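Side-chain contacts in uncharacterized protein DUF1470 (Jannaschia sp. CCS1, PDB 3H0N), which is of unknown function but carries a treble-clef zinc finger and an ABATE domain, and may act as a transcription regulator: residues L16-V19 / N20-P24; G34-I38 / E39-D43; D75-N79 / G80-T84; R135-H139 / Q140-R144. All coordinates share one frame; numbering follows the deposited sequence.

Interaction 1: residues L16-V19 / N20-P24; sequences LDLV and NIATP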
# COMPACT_ATOMS: atom_id res chain seq x y z
N LEU A 16 -4.80 10.59 12.38
CA LEU A 16 -4.75 10.69 13.86
C LEU A 16 -4.62 12.12 14.30
O LEU A 16 -5.34 12.58 15.19
CB LEU A 16 -3.60 9.86 14.43
CG LEU A 16 -3.70 8.35 14.17
CD1 LEU A 16 -2.32 7.69 14.40
CD2 LEU A 16 -4.75 7.66 15.04
N ASP A 17 -3.68 12.83 13.69
CA ASP A 17 -3.41 14.22 14.06
C ASP A 17 -4.63 15.14 13.78
O ASP A 17 -4.94 16.00 14.61
CB ASP A 17 -2.20 14.76 13.31
CG ASP A 17 -0.88 14.21 13.82
OD1 ASP A 17 -0.87 13.55 14.87
OD2 ASP A 17 0.13 14.50 13.13
N LEU A 18 -5.29 14.91 12.65
CA LEU A 18 -6.43 15.74 12.25
C LEU A 18 -7.59 15.49 13.22
O LEU A 18 -8.22 16.44 13.71
CB LEU A 18 -6.83 15.43 10.80
CG LEU A 18 -8.14 16.09 10.37
CD1 LEU A 18 -8.13 17.62 10.48
CD2 LEU A 18 -8.44 15.60 8.96
N VAL A 19 -7.87 14.23 13.51
CA VAL A 19 -8.93 13.92 14.48
C VAL A 19 -8.60 14.55 15.82
O VAL A 19 -9.48 15.11 16.48
CB VAL A 19 -9.11 12.40 14.56
CG1 VAL A 19 -9.87 11.98 15.85
CG2 VAL A 19 -9.78 11.89 13.26
N ASN A 20 -7.33 14.49 16.25
CA ASN A 20 -6.98 14.96 17.58
C ASN A 20 -7.03 16.48 17.67
O ASN A 20 -7.33 17.03 18.73
CB ASN A 20 -5.66 14.37 18.02
CG ASN A 20 -5.81 12.94 18.50
OD1 ASN A 20 -6.90 12.54 18.92
ND2 ASN A 20 -4.74 12.16 18.41
N ILE A 21 -6.81 17.18 16.57
CA ILE A 21 -6.99 18.62 16.53
C ILE A 21 -8.47 18.98 16.56
O ILE A 21 -8.93 19.78 17.40
CB ILE A 21 -6.37 19.23 15.24
CG1 ILE A 21 -4.87 19.10 15.30
CG2 ILE A 21 -6.80 20.72 15.12
CD1 ILE A 21 -4.18 19.25 13.91
N ALA A 22 -9.25 18.42 15.66
CA ALA A 22 -10.54 18.98 15.33
C ALA A 22 -11.69 18.40 16.12
O ALA A 22 -12.74 19.05 16.24
CB ALA A 22 -10.82 18.86 13.82
N THR A 23 -11.56 17.18 16.64
CA THR A 23 -12.72 16.50 17.24
C THR A 23 -12.95 17.04 18.64
O THR A 23 -12.05 16.98 19.47
CB THR A 23 -12.51 15.02 17.33
OG1 THR A 23 -12.24 14.52 16.01
CG2 THR A 23 -13.75 14.34 17.86
N PRO A 24 -14.14 17.59 18.96
CA PRO A 24 -14.39 18.04 20.33
C PRO A 24 -14.35 16.89 21.31
O PRO A 24 -14.60 15.75 20.93
CB PRO A 24 -15.81 18.60 20.25
CG PRO A 24 -16.07 18.86 18.81
CD PRO A 24 -15.28 17.84 18.06
O HOH W 1 -2.23 12.91 17.16
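V19 and T23 meet where helix 10-22 ends. Their side chains lie side by side and point the same way. The T23 hydroxyl OG1 donates to V19 O at 2.9 Å, and T23 N donates to the same oxygen. One carbonyl of the last turn thus holds two donors. T23 is the first residue past the helix, and its OG1 sits beside its own backbone N (chi1 -57°), which turns the hydroxyl back onto the turn. V19 CG1 lies 3.5 Å from that OG1.

N20 can be followed from its root. CB lies 3.4 Å from L16 O, and CG lies at a like distance from that oxygen. OD1 accepts from V156 N. ND2 is 3.3 Å from L16 O but poorly angled for a bond, and donates instead to a water at 2.9 Å. That water in turn donates to D17 OD1 at 2.7 Å, so it links two side chains three residues apart. With an alanine here, V156 N would probably lose its acceptor, and the water on D17 OD1 the N-H it accepts from ND2.

On the other flank I21 CG1 packs 3.2 Å from D17 O, and A22 CB comes near L18 CD1. V19 and A22 also face helix 58-78. Both ends of the N20 amide are therefore engaged, one with V156 of the hairpin strand 156-158 and one through water.

Interaction 2: residues G34-I38 / E39-D43; sequences GGCVI and EDLHD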
# COMPACT_ATOMS: atom_id res chain seq x y z
N GLY A 34 -12.21 21.65 20.00
CA GLY A 34 -12.09 21.21 18.62
C GLY A 34 -12.31 22.31 17.61
O GLY A 34 -12.20 23.49 17.92
N GLY A 35 -12.62 21.89 16.38
CA GLY A 35 -12.57 22.74 15.21
C GLY A 35 -11.13 22.90 14.82
O GLY A 35 -10.24 22.28 15.40
N CYS A 36 -10.89 23.74 13.81
CA CYS A 36 -9.54 24.13 13.48
C CYS A 36 -9.50 25.46 12.77
O CYS A 36 -10.51 26.01 12.36
CB CYS A 36 -8.76 23.09 12.71
SG CYS A 36 -9.08 22.89 11.00
N VAL A 37 -8.29 25.98 12.70
CA VAL A 37 -7.98 27.19 11.95
C VAL A 37 -6.89 26.87 10.94
O VAL A 37 -6.22 25.80 10.96
CB VAL A 37 -7.52 28.33 12.92
CG1 VAL A 37 -8.67 28.79 13.81
CG2 VAL A 37 -6.32 27.90 13.78
N ILE A 38 -6.68 27.79 10.00
CA ILE A 38 -5.73 27.50 8.93
C ILE A 38 -4.32 27.22 9.45
O ILE A 38 -3.58 26.40 8.87
CB ILE A 38 -5.70 28.59 7.82
CG1 ILE A 38 -5.30 27.95 6.49
CG2 ILE A 38 -4.76 29.73 8.20
CD1 ILE A 38 -4.88 28.93 5.39
N GLU A 39 -3.93 27.84 10.57
CA GLU A 39 -2.61 27.54 11.15
C GLU A 39 -2.43 26.05 11.53
O GLU A 39 -1.33 25.49 11.40
CB GLU A 39 -2.36 28.41 12.39
CG GLU A 39 -2.13 29.89 12.08
CD GLU A 39 -3.41 30.72 11.91
OE1 GLU A 39 -4.54 30.20 12.03
OE2 GLU A 39 -3.27 31.94 11.65
N ASP A 40 -3.51 25.42 11.99
CA ASP A 40 -3.51 24.01 12.33
C ASP A 40 -3.26 23.19 11.08
O ASP A 40 -2.54 22.18 11.11
CB ASP A 40 -4.85 23.54 12.91
CG ASP A 40 -5.21 24.20 14.24
OD1 ASP A 40 -4.31 24.38 15.08
OD2 ASP A 40 -6.39 24.52 14.43
N LEU A 41 -3.82 23.63 9.96
CA LEU A 41 -3.61 22.92 8.70
C LEU A 41 -2.19 23.09 8.15
O LEU A 41 -1.60 22.12 7.62
CB LEU A 41 -4.65 23.34 7.67
CG LEU A 41 -6.11 23.14 8.12
CD1 LEU A 41 -7.04 23.59 6.97
CD2 LEU A 41 -6.36 21.68 8.52
N HIS A 42 -1.60 24.28 8.30
CA HIS A 42 -0.21 24.44 7.89
C HIS A 42 0.73 23.47 8.63
O HIS A 42 1.64 22.89 8.03
CB HIS A 42 0.24 25.88 8.08
CG HIS A 42 -0.20 26.80 6.98
ND1 HIS A 42 0.63 27.11 5.92
CD2 HIS A 42 -1.36 27.44 6.75
CE1 HIS A 42 -0.01 27.92 5.09
NE2 HIS A 42 -1.23 28.13 5.56
N ASP A 43 0.47 23.25 9.90
CA ASP A 43 1.33 22.36 10.66
C ASP A 43 0.97 20.90 10.40
O ASP A 43 1.86 20.06 10.31
CB ASP A 43 1.24 22.69 12.13
CG ASP A 43 2.04 21.73 12.97
OD1 ASP A 43 3.27 21.70 12.81
OD2 ASP A 43 1.43 21.02 13.77
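C36 meets D40 and L41 just ahead of helix 38-44. Its CB lies 3.3 Å from D40 OD2. Its SG sits between the backbone N and the carbonyl carbon (chi1 77°), which brings it to 3.9 Å from L41 CD2.

V37 is the N-cap residue. Its N donates to D40 OD2 at 3.0 Å, with an N-H...O angle of 167°. The oxygen is met on its anti side, and the donor is well out of the carboxylate plane. This is the N3-to-N-cap half of a capping box; valine has no polar side chain to return the bond. V37 O receives weak bonds from D40 N and L41 N. V37 CG2 reaches both acids, 3.4 Å from E39 OE1 and equally close to D40 OD2.

I38 opens the helix. Its O accepts from H42 N and also lies in the plane of the H42 ring, at the edge, 3.2 Å from CD2.

C36 and D40 also pack on I21 of helix 10-22, and L41 on V60 and F63 of helix 58-78. The D40 carboxylate ties the first turn back to the backbone before it. Its negative charge probably offsets the partial positive charge at the helix N-terminus.

Interaction 3: residues D75-N79 / G80-T84; sequences DALSN and GQVAT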
# COMPACT_ATOMS: atom_id res chain seq x y z
N ASP A 75 -13.00 5.55 15.93
CA ASP A 75 -13.75 5.08 17.08
C ASP A 75 -14.36 3.69 16.81
O ASP A 75 -14.32 2.81 17.67
CB ASP A 75 -14.81 6.12 17.43
CG ASP A 75 -15.70 5.67 18.51
OD1 ASP A 75 -15.31 5.85 19.67
OD2 ASP A 75 -16.76 5.09 18.17
N ALA A 76 -14.89 3.47 15.61
CA ALA A 76 -15.40 2.15 15.23
C ALA A 76 -14.30 1.10 15.34
O ALA A 76 -14.50 0.01 15.89
CB ALA A 76 -16.03 2.14 13.86
N LEU A 77 -13.13 1.42 14.80
CA LEU A 77 -12.02 0.45 14.88
C LEU A 77 -11.67 0.10 16.35
O LEU A 77 -11.39 -1.07 16.68
CB LEU A 77 -10.77 0.95 14.11
CG LEU A 77 -11.00 1.07 12.60
CD1 LEU A 77 -9.74 1.64 11.97
CD2 LEU A 77 -11.40 -0.24 11.94
N SER A 78 -11.65 1.13 17.21
CA SER A 78 -11.32 0.93 18.65
C SER A 78 -12.35 0.00 19.33
O SER A 78 -12.04 -0.64 20.32
CB SER A 78 -11.23 2.26 19.40
OG SER A 78 -12.49 2.77 19.75
N ASN A 79 -13.55 -0.09 18.76
CA ASN A 79 -14.61 -0.95 19.25
C ASN A 79 -14.71 -2.30 18.50
O ASN A 79 -15.59 -3.12 18.76
CB ASN A 79 -15.94 -0.20 19.13
CG ASN A 79 -16.09 0.86 20.16
OD1 ASN A 79 -15.76 0.66 21.33
ND2 ASN A 79 -16.67 1.98 19.76
N GLY A 80 -13.80 -2.55 17.56
CA GLY A 80 -13.89 -3.76 16.77
C GLY A 80 -14.99 -3.76 15.73
O GLY A 80 -15.31 -4.80 15.15
N GLN A 81 -15.60 -2.60 15.48
CA GLN A 81 -16.69 -2.47 14.53
C GLN A 81 -16.12 -2.20 13.14
O GLN A 81 -16.24 -1.12 12.54
CB GLN A 81 -17.65 -1.34 14.97
CG GLN A 81 -18.40 -1.66 16.24
CD GLN A 81 -19.54 -2.59 16.04
OE1 GLN A 81 -19.72 -3.18 14.96
NE2 GLN A 81 -20.32 -2.76 17.07
N VAL A 82 -15.44 -3.22 12.64
CA VAL A 82 -14.68 -3.06 11.40
C VAL A 82 -15.57 -2.85 10.19
O VAL A 82 -15.28 -2.00 9.34
CB VAL A 82 -13.72 -4.24 11.16
CG1 VAL A 82 -12.85 -3.94 9.90
CG2 VAL A 82 -12.83 -4.46 12.34
N ALA A 83 -16.70 -3.54 10.12
CA ALA A 83 -17.61 -3.34 8.99
C ALA A 83 -18.10 -1.89 8.86
O ALA A 83 -18.19 -1.34 7.76
CB ALA A 83 -18.77 -4.31 9.07
N THR A 84 -18.38 -1.23 10.00
CA THR A 84 -18.84 0.14 10.03
C THR A 84 -17.73 1.03 9.45
O THR A 84 -17.97 1.90 8.63
CB THR A 84 -19.17 0.53 11.48
OG1 THR A 84 -20.29 -0.27 11.92
CG2 THR A 84 -19.44 2.04 11.64
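A76, in the last turn of helix 58-78, touches Q81 and T84 across the turn to helix 82-95. Two backbone bonds close this turn. Q81 N donates to A76 O at 2.9 Å, and G80 N donates to L77 O at 3.0 Å. Neither donor lies in the plane of its carbonyl. The G80 N-H approaches L77 O from well above it, 69° out, and the Q81 N-H is less raised.

The two bonds, with the positive phi of G80, form a Schellman motif that ends the helix. A CB on G80 would come too close to N79 O, consistent with a glycine at this positive phi. Q81 then serves as N-cap of the next helix and as the centre of an inverse gamma turn, with a weak bond from V82 N to G80 O.

One hydroxyl bond lies within the first helix. S78 OG folds back to D75 O at 2.8 Å, with OG between the backbone N and the carbonyl carbon (chi1 79°).

The rest is apolar. A76 CB lies 4.0 Å from Q81 CB and 4.1 Å from T84 CG2. N79 CB approaches Q81 CG at 4.1 Å. L77 CD2 reaches V82 CG1 at 4.5 Å, and both residues also pack on I137 and V142. V82 and A83 touch W110 of the second subunit.

Interaction 4: residues R135-H139 / Q140-R144; sequences REIGH and QNVRR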
# COMPACT_ATOMS: atom_id res chain seq x y z
N ARG A 135 -5.55 0.56 4.90
CA ARG A 135 -4.38 -0.30 4.84
C ARG A 135 -4.11 -0.98 6.15
O ARG A 135 -3.74 -2.14 6.23
CB ARG A 135 -3.18 0.49 4.33
CG ARG A 135 -2.04 -0.42 3.95
CD ARG A 135 -0.74 0.30 3.77
NE ARG A 135 -0.84 1.60 3.15
CZ ARG A 135 0.03 2.57 3.38
NH1 ARG A 135 1.09 2.37 4.11
NH2 ARG A 135 -0.17 3.76 2.84
N GLU A 136 -4.28 -0.24 7.25
CA GLU A 136 -4.06 -0.83 8.56
C GLU A 136 -5.10 -1.89 8.93
O GLU A 136 -4.79 -2.85 9.62
CB GLU A 136 -4.00 0.24 9.65
CG GLU A 136 -2.86 1.25 9.51
CD GLU A 136 -1.49 0.66 9.34
OE1 GLU A 136 -1.26 -0.48 9.81
OE2 GLU A 136 -0.64 1.35 8.71
N ILE A 137 -6.34 -1.74 8.44
CA ILE A 137 -7.35 -2.77 8.59
C ILE A 137 -6.89 -4.02 7.81
O ILE A 137 -6.90 -5.13 8.31
CB ILE A 137 -8.72 -2.29 8.09
CG1 ILE A 137 -9.25 -1.09 8.93
CG2 ILE A 137 -9.74 -3.44 8.03
CD1 ILE A 137 -10.48 -0.40 8.30
N GLY A 138 -6.43 -3.83 6.57
CA GLY A 138 -5.92 -4.95 5.79
C GLY A 138 -4.75 -5.62 6.41
O GLY A 138 -4.57 -6.86 6.28
N HIS A 139 -3.92 -4.86 7.10
CA HIS A 139 -2.73 -5.41 7.77
C HIS A 139 -3.01 -6.00 9.14
O HIS A 139 -2.08 -6.35 9.87
CB HIS A 139 -1.60 -4.35 7.85
CG HIS A 139 -1.00 -4.01 6.50
ND1 HIS A 139 -0.07 -3.01 6.32
CD2 HIS A 139 -1.23 -4.54 5.28
CE1 HIS A 139 0.27 -2.97 5.04
NE2 HIS A 139 -0.42 -3.88 4.39
N GLN A 140 -4.29 -6.13 9.49
CA GLN A 140 -4.72 -6.83 10.69
C GLN A 140 -4.30 -6.09 11.96
O GLN A 140 -4.02 -6.70 13.00
CB GLN A 140 -4.21 -8.27 10.70
CG GLN A 140 -4.43 -9.04 9.37
CD GLN A 140 -5.87 -9.12 9.01
OE1 GLN A 140 -6.68 -9.71 9.74
NE2 GLN A 140 -6.25 -8.50 7.88
N ASN A 141 -4.30 -4.76 11.88
CA ASN A 141 -3.86 -3.88 12.98
C ASN A 141 -5.01 -3.15 13.67
O ASN A 141 -4.77 -2.17 14.38
CB ASN A 141 -2.83 -2.89 12.49
CG ASN A 141 -1.53 -3.52 12.13
OD1 ASN A 141 -1.15 -4.58 12.67
ND2 ASN A 141 -0.82 -2.88 11.20
N VAL A 142 -6.25 -3.62 13.52
CA VAL A 142 -7.40 -2.90 14.09
C VAL A 142 -7.26 -2.72 15.60
O VAL A 142 -7.60 -1.66 16.12
CB VAL A 142 -8.70 -3.64 13.75
CG1 VAL A 142 -9.89 -3.04 14.47
CG2 VAL A 142 -8.94 -3.62 12.23
N ARG A 143 -6.75 -3.73 16.30
CA ARG A 143 -6.68 -3.68 17.77
C ARG A 143 -5.69 -2.63 18.27
O ARG A 143 -5.72 -2.29 19.43
CB ARG A 143 -6.36 -5.03 18.40
CG ARG A 143 -7.52 -6.02 18.22
CD ARG A 143 -7.19 -7.31 18.92
NE ARG A 143 -8.19 -8.36 18.67
CZ ARG A 143 -9.24 -8.59 19.45
NH1 ARG A 143 -9.47 -7.84 20.51
NH2 ARG A 143 -10.08 -9.58 19.16
N ARG A 144 -4.88 -2.06 17.37
CA ARG A 144 -3.94 -1.01 17.76
C ARG A 144 -4.53 0.42 17.74
O ARG A 144 -3.86 1.35 18.20
CB ARG A 144 -2.67 -1.08 16.89
CG ARG A 144 -1.83 -2.26 17.24
CD ARG A 144 -0.72 -2.58 16.21
NE ARG A 144 0.14 -3.67 16.71
CZ ARG A 144 1.11 -3.55 17.62
NH1 ARG A 144 1.40 -2.36 18.14
NH2 ARG A 144 1.77 -4.64 18.05
O HOH W 2 0.05 -6.75 11.51
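E136 and N141 are joined through the backbone by a Schellman motif that ends helix 121-138, with N141 N bonded to E136 O at 3.0 Å, Q140 N to I137 O, and Q140 at positive phi.

The same two residues meet again by their side chains. N141 ND2 donates to E136 OE1 at 2.8 Å, with an N-H...OE1 angle of 161°. The carboxylate and amide planes are only 14° apart, and OE1 lies in the plane of the amide. E136 gets its carboxylate there by a bend at chi2 (-52°). Its other oxygen, OE2, forms a salt bridge with R9. N141 OD1 accepts from a water at 2.7 Å, which also donates to H139 O. Without the amide, as with an alanine in its place at N141, E136 OE1 would probably lose this donor and the water one of its acceptors.

Q140 bends back over the helix end. Its NE2 donates to G138 O at 2.8 Å, from above that carbonyl plane, and has a weak bond to W110 O of the second subunit. The H139 ring has R135 O over one face, toward the rim, 3.3 Å above its plane. On the apolar flank I137 CG1 meets V142 CG2 at 4.2 Å.

The chain goes on through a short 3-10 turn at 142-144 to strand 145-147. I137 also packs on L89 of helix 82-95. E136 and N141 lie on F158 of strand 156-158.

How the interactions relate
Interactions 1 and 4 each contain the end of a helix, interaction 2 holds the start of one, and interaction 3 holds both. Interaction 1 lies nearest the chain centre. It is partly buried, as are 3 and 4, while interaction 2 is a surface contact. Interactions 1 and 2 touch where A22 O probably accepts from G35 N and I21 CG2 packs on C36 and D40. Interactions 3 and 4 also touch, through apolar side chains, and both reach the second subunit. They lie across the chain centre from interaction 2, with centres about 27 and 28 Å away. Both use Schellman turns, but interaction 4 adds an amide-carboxylate bond, while side-chain contacts across the turn of interaction 3 are apolar.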